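PDB 2ISM: putative oxidoreductase from Thermus thermophilus, which is a calcium-containing beta-propeller protein, probably an oxidoreductase, whose precise activity is not established. Local coordinates for residues Asp120-Leu124 / Leu172-Gly178; Gln205-Pro211 / Pro270-Phe275. Residues are numbered along the deposited sequence.

Contact 1: Asp120-Leu124 / Leu172-Gly178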
loop_
_atom_site.group_PDB
_atom_site.type_symbol
_atom_site.label_atom_id
_atom_site.label_comp_id
_atom_site.label_asym_id
_atom_site.label_seq_id
_atom_site.Cartn_x
_atom_site.Cartn_y
_atom_site.Cartn_z
ATOM N N ASP B 120 5.936 22.272 27.900
ATOM C CA ASP B 120 7.266 22.095 28.460
ATOM C C ASP B 120 8.047 23.377 28.204
ATOM O O ASP B 120 8.478 24.050 29.141
ATOM C CB ASP B 120 7.967 20.900 27.806
ATOM C CG ASP B 120 9.412 20.761 28.247
ATOM O OD1 ASP B 120 9.666 20.767 29.470
ATOM O OD2 ASP B 120 10.294 20.640 27.369
ATOM N N ARG B 121 8.221 23.723 26.933
ATOM C CA ARG B 121 8.936 24.942 26.581
ATOM C C ARG B 121 8.830 25.274 25.094
ATOM O O ARG B 121 8.418 24.439 24.285
ATOM C CB ARG B 121 10.414 24.825 26.961
ATOM C CG ARG B 121 11.259 24.012 25.993
ATOM C CD ARG B 121 12.735 24.245 26.266
ATOM N NE ARG B 121 13.538 24.196 25.048
ATOM C CZ ARG B 121 14.075 23.091 24.546
ATOM N NH1 ARG B 121 13.901 21.930 25.159
ATOM N NH2 ARG B 121 14.785 23.149 23.431
ATOM N N VAL B 122 9.199 26.502 24.745
ATOM C CA VAL B 122 9.184 26.936 23.359
ATOM C C VAL B 122 10.476 26.419 22.737
ATOM O O VAL B 122 11.551 26.551 23.323
ATOM C CB VAL B 122 9.134 28.476 23.254
ATOM C CG1 VAL B 122 9.141 28.901 21.795
ATOM C CG2 VAL B 122 7.886 28.998 23.948
ATOM N N VAL B 123 10.358 25.807 21.564
ATOM C CA VAL B 123 11.499 25.241 20.848
ATOM C C VAL B 123 12.110 26.255 19.883
ATOM O O VAL B 123 13.332 26.333 19.739
ATOM C CB VAL B 123 11.065 23.976 20.080
ATOM C CG1 VAL B 123 12.220 23.416 19.276
ATOM C CG2 VAL B 123 10.557 22.935 21.070
ATOM N N LEU B 124 11.251 27.018 19.215
ATOM C CA LEU B 124 11.675 28.062 18.287
ATOM C C LEU B 124 10.584 29.124 18.325
ATOM O O LEU B 124 9.415 28.831 18.071
ATOM C CB LEU B 124 11.823 27.531 16.854
ATOM C CG LEU B 124 12.113 28.631 15.819
ATOM C CD1 LEU B 124 13.378 29.386 16.220
ATOM C CD2 LEU B 124 12.276 28.033 14.427
ATOM N N LEU B 172 12.349 25.171 7.576
ATOM C CA LEU B 172 13.443 25.190 8.529
ATOM C C LEU B 172 13.795 23.777 8.953
ATOM O O LEU B 172 12.964 22.876 8.864
ATOM C CB LEU B 172 13.034 26.002 9.766
ATOM C CG LEU B 172 12.301 27.328 9.503
ATOM C CD1 LEU B 172 11.801 27.913 10.820
ATOM C CD2 LEU B 172 13.229 28.300 8.799
ATOM N N ARG B 173 15.031 23.585 9.408
ATOM C CA ARG B 173 15.461 22.276 9.884
ATOM C C ARG B 173 16.228 22.464 11.187
ATOM O O ARG B 173 17.234 23.172 11.236
ATOM C CB ARG B 173 16.345 21.562 8.866
ATOM C CG ARG B 173 16.579 20.108 9.248
ATOM C CD ARG B 173 17.462 19.388 8.254
ATOM N NE ARG B 173 18.814 19.920 8.262
ATOM C CZ ARG B 173 19.894 19.199 7.990
ATOM N NH1 ARG B 173 19.775 17.916 7.692
ATOM N NH2 ARG B 173 21.094 19.763 8.013
ATOM N N LEU B 174 15.738 21.824 12.240
ATOM C CA LEU B 174 16.332 21.952 13.560
ATOM C C LEU B 174 16.610 20.594 14.192
ATOM O O LEU B 174 16.149 19.568 13.707
ATOM C CB LEU B 174 15.358 22.698 14.470
ATOM C CG LEU B 174 14.539 23.865 13.912
ATOM C CD1 LEU B 174 13.450 24.232 14.917
ATOM C CD2 LEU B 174 15.440 25.059 13.632
ATOM N N THR B 175 17.366 20.595 15.284
ATOM C CA THR B 175 17.617 19.358 16.005
ATOM C C THR B 175 16.366 19.294 16.880
ATOM O O THR B 175 15.647 20.290 17.007
ATOM C CB THR B 175 18.839 19.457 16.930
ATOM O OG1 THR B 175 18.584 20.436 17.947
ATOM C CG2 THR B 175 20.083 19.844 16.140
ATOM N N PRO B 176 16.080 18.135 17.484
ATOM C CA PRO B 176 14.886 18.048 18.331
ATOM C C PRO B 176 14.915 19.040 19.495
ATOM O O PRO B 176 13.882 19.343 20.085
ATOM C CB PRO B 176 14.910 16.598 18.799
ATOM C CG PRO B 176 15.511 15.889 17.615
ATOM C CD PRO B 176 16.665 16.802 17.262
ATOM N N GLU B 177 16.100 19.551 19.816
ATOM C CA GLU B 177 16.238 20.510 20.906
ATOM C C GLU B 177 16.024 21.956 20.458
ATOM O O GLU B 177 16.053 22.874 21.278
ATOM C CB GLU B 177 17.608 20.367 21.576
ATOM C CG GLU B 177 17.772 19.081 22.374
ATOM C CD GLU B 177 16.721 18.939 23.457
ATOM O OE1 GLU B 177 16.572 19.878 24.269
ATOM O OE2 GLU B 177 16.046 17.889 23.499
ATOM N N GLY B 178 15.817 22.158 19.160
ATOM C CA GLY B 178 15.571 23.500 18.659
ATOM C C GLY B 178 16.741 24.236 18.037
ATOM O O GLY B 178 16.569 25.322 17.492
#
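Leu124 lays its end against two leucines of the 172-178 segment: its CD2 lies 3.6 Å from Leu172 CD1 and 4.0 Å from Leu174 CD1. The three form the buried, apolar end of a contact that becomes more polar toward the surface. One residue back, Val123 meets main chain instead of side chains, and its CG1 sits 3.4 Å from Gly178 CA. Glycine suits this position for two reasons. Its positive phi of 99° would jam a beta carbon against the preceding carbonyl, and such a carbon would also lie only 2.6 Å from Val123 O. Gly178 closes a type I beta turn, its N bonding Thr175 O at 2.9 Å, and the turn presents Glu177 at the outer end of the contact. There Arg121 NH1 makes a long salt bridge, weak as a hydrogen bond, to Glu177 OE1 at 3.5 Å, while Arg121 NH2 comes within 2.5 Å of the backbone Glu177 O. The carboxylate has its stronger partner in Arg109, which also pairs with Asp120. Backbone irregularity accompanies this arrangement. Asp120 and Arg121 both face Arg109, and Val123 and Leu124 both face Val107, giving two classic beta bulges, the second at the corner where the chain turns. The principle illustrated is how neighbouring blades of a beta-propeller meet: the outermost strand of one four-stranded antiparallel sheet packs, apolar inside and charged outside, on the third strand and following turn of the next blade.

Contact 2: Gln205-Pro211 / Pro270-Phe275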
loop_
_atom_site.group_PDB
_atom_site.type_symbol
_atom_site.label_atom_id
_atom_site.label_comp_id
_atom_site.label_asym_id
_atom_site.label_seq_id
_atom_site.Cartn_x
_atom_site.Cartn_y
_atom_site.Cartn_z
ATOM N N GLN B 205 2.579 23.915 3.367
ATOM C CA GLN B 205 1.943 23.224 4.486
ATOM C C GLN B 205 2.222 21.725 4.495
ATOM O O GLN B 205 1.874 21.025 5.444
ATOM C CB GLN B 205 0.479 23.644 4.614
ATOM C CG GLN B 205 0.270 25.134 4.874
ATOM C CD GLN B 205 -1.201 25.493 5.009
ATOM O OE1 GLN B 205 -2.069 24.787 4.498
ATOM N NE2 GLN B 205 -1.484 26.602 5.687
ATOM N N GLY B 206 2.856 21.238 3.435
ATOM C CA GLY B 206 3.168 19.824 3.356
ATOM C C GLY B 206 4.615 19.380 3.422
ATOM O O GLY B 206 5.506 20.077 2.945
ATOM N N LEU B 207 4.843 18.218 4.030
ATOM C CA LEU B 207 6.178 17.642 4.170
ATOM C C LEU B 207 6.067 16.132 4.045
ATOM O O LEU B 207 5.321 15.501 4.789
ATOM C CB LEU B 207 6.774 17.971 5.542
ATOM C CG LEU B 207 7.175 19.409 5.877
ATOM C CD1 LEU B 207 7.546 19.510 7.354
ATOM C CD2 LEU B 207 8.342 19.830 5.000
ATOM N N ALA B 208 6.813 15.550 3.113
ATOM C CA ALA B 208 6.787 14.106 2.923
ATOM C C ALA B 208 8.119 13.625 2.358
ATOM O O ALA B 208 8.709 14.279 1.500
ATOM C CB ALA B 208 5.649 13.727 1.991
ATOM N N TRP B 209 8.596 12.487 2.848
ATOM C CA TRP B 209 9.864 11.930 2.379
ATOM C C TRP B 209 9.660 10.665 1.550
ATOM O O TRP B 209 8.905 9.773 1.933
ATOM C CB TRP B 209 10.774 11.629 3.573
ATOM C CG TRP B 209 11.380 12.856 4.200
ATOM C CD1 TRP B 209 12.552 13.466 3.847
ATOM C CD2 TRP B 209 10.826 13.637 5.268
ATOM N NE1 TRP B 209 12.763 14.578 4.632
ATOM C CE2 TRP B 209 11.720 14.706 5.509
ATOM C CE3 TRP B 209 9.663 13.537 6.042
ATOM C CZ2 TRP B 209 11.485 15.670 6.496
ATOM C CZ3 TRP B 209 9.430 14.498 7.026
ATOM C CH2 TRP B 209 10.339 15.549 7.242
ATOM N N HIS B 210 10.330 10.599 0.404
ATOM C CA HIS B 210 10.229 9.437 -0.472
ATOM C C HIS B 210 10.860 8.261 0.278
ATOM O O HIS B 210 12.021 8.320 0.685
ATOM C CB HIS B 210 10.973 9.710 -1.784
ATOM C CG HIS B 210 10.689 8.710 -2.860
ATOM N ND1 HIS B 210 11.135 7.409 -2.805
ATOM C CD2 HIS B 210 9.995 8.823 -4.018
ATOM C CE1 HIS B 210 10.728 6.761 -3.883
ATOM N NE2 HIS B 210 10.034 7.596 -4.634
ATOM N N PRO B 211 10.099 7.171 0.462
ATOM C CA PRO B 211 10.585 5.985 1.177
ATOM C C PRO B 211 11.866 5.335 0.650
ATOM O O PRO B 211 12.640 4.767 1.423
ATOM C CB PRO B 211 9.384 5.040 1.126
ATOM C CG PRO B 211 8.741 5.394 -0.180
ATOM C CD PRO B 211 8.786 6.907 -0.155
ATOM N N PRO B 270 -3.274 22.902 -1.914
ATOM C CA PRO B 270 -2.969 21.666 -1.193
ATOM C C PRO B 270 -2.835 21.722 0.317
ATOM O O PRO B 270 -2.467 22.740 0.900
ATOM C CB PRO B 270 -1.655 21.240 -1.831
ATOM C CG PRO B 270 -0.949 22.559 -1.940
ATOM C CD PRO B 270 -2.045 23.515 -2.440
ATOM N N GLY B 271 -3.151 20.591 0.934
ATOM C CA GLY B 271 -2.987 20.446 2.359
ATOM C C GLY B 271 -1.655 19.715 2.429
ATOM O O GLY B 271 -0.707 20.073 1.718
ATOM N N ASN B 272 -1.571 18.672 3.240
ATOM C CA ASN B 272 -0.323 17.931 3.346
ATOM C C ASN B 272 -0.249 16.917 2.206
ATOM O O ASN B 272 -1.168 16.807 1.397
ATOM C CB ASN B 272 -0.258 17.209 4.696
ATOM C CG ASN B 272 1.167 16.877 5.114
ATOM O OD1 ASN B 272 2.122 17.215 4.421
ATOM N ND2 ASN B 272 1.312 16.213 6.257
ATOM N N LEU B 273 0.864 16.200 2.120
ATOM C CA LEU B 273 1.021 15.168 1.099
ATOM C C LEU B 273 1.745 13.997 1.742
ATOM O O LEU B 273 2.390 14.159 2.777
ATOM C CB LEU B 273 1.808 15.682 -0.118
ATOM C CG LEU B 273 3.001 16.643 -0.027
ATOM C CD1 LEU B 273 3.788 16.462 1.251
ATOM C CD2 LEU B 273 3.877 16.422 -1.254
ATOM N N ALA B 274 1.630 12.815 1.146
ATOM C CA ALA B 274 2.284 11.642 1.711
ATOM C C ALA B 274 2.512 10.559 0.674
ATOM O O ALA B 274 1.748 10.432 -0.283
ATOM C CB ALA B 274 1.446 11.085 2.856
ATOM N N PHE B 275 3.571 9.779 0.872
ATOM C CA PHE B 275 3.878 8.675 -0.026
ATOM C C PHE B 275 3.108 7.465 0.482
ATOM O O PHE B 275 3.169 7.120 1.663
ATOM C CB PHE B 275 5.386 8.419 -0.050
ATOM C CG PHE B 275 6.141 9.395 -0.912
ATOM C CD1 PHE B 275 6.202 9.220 -2.292
ATOM C CD2 PHE B 275 6.752 10.510 -0.353
ATOM C CE1 PHE B 275 6.861 10.144 -3.102
ATOM C CE2 PHE B 275 7.414 11.443 -1.153
ATOM C CZ PHE B 275 7.467 11.259 -2.530
HETATM O O HOH W 1 0.589 22.874 1.306
HETATM O O HOH W 2 3.812 15.806 7.188
#
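Phe275, Ala208 and Leu273 dominate this seam, where the first strands of two successive beta-propeller blades run side by side, their short segments only 14° apart in direction. Phe275 has the largest buried area of the three. His210 CA sits over one face of its ring, 3.8 Å from the centroid in a CH-pi contact, and Pro211 CD approaches Phe275 CG at 3.7 Å. Phe217, on the strand beside 208-209, adds an edge-to-face partner to the same ring. Ala208 points its methyl into the gap between the strands, with its CB 3.4 Å from both Leu273 CD1 and Leu273 O and 4.1 Å from Phe275 CD2. Leu273 reaches further along the seam, CD1 lying 3.7 Å from Gly206 C. A beta carbon on Gly206 would sit tightly, 3.2 Å from both Leu273 CD1 and Asn272 OD1. Polar linkage across the seam comes from side chain and solvent. Asn272 OD1 accepts a hydrogen bond from Leu207 N at 2.9 Å; within its own strand it takes a weak one from Leu273 N at 2.8 Å. Asn272 ND2, also bonded to Glu319, donates to a water at 2.7 Å, and that water donates a hydrogen bond to Leu207 O at 2.9 Å.

In the fold
The two contacts follow one another in series, neither nested nor crossed, as expected when a propeller is built blade after blade. From the N terminus, strand 23-27 first joins the sheet that also holds the C-terminal strand 348-351, closing the ring. Contact 1 then closes a 47-residue loop, tying the blade that ends with strand 117-127 to the one that begins with strand 140-142, near the outside. Contact 2 closes a 58-residue loop, joining the blade that begins with strand 208-209 to the one that begins with strand 270-276, closer to the middle; this loop carries the calcium ligands Glu233 and Tyr243. The centres of contact 1 and contact 2 lie about 21 Å apart, and their nearest atoms about 7 Å.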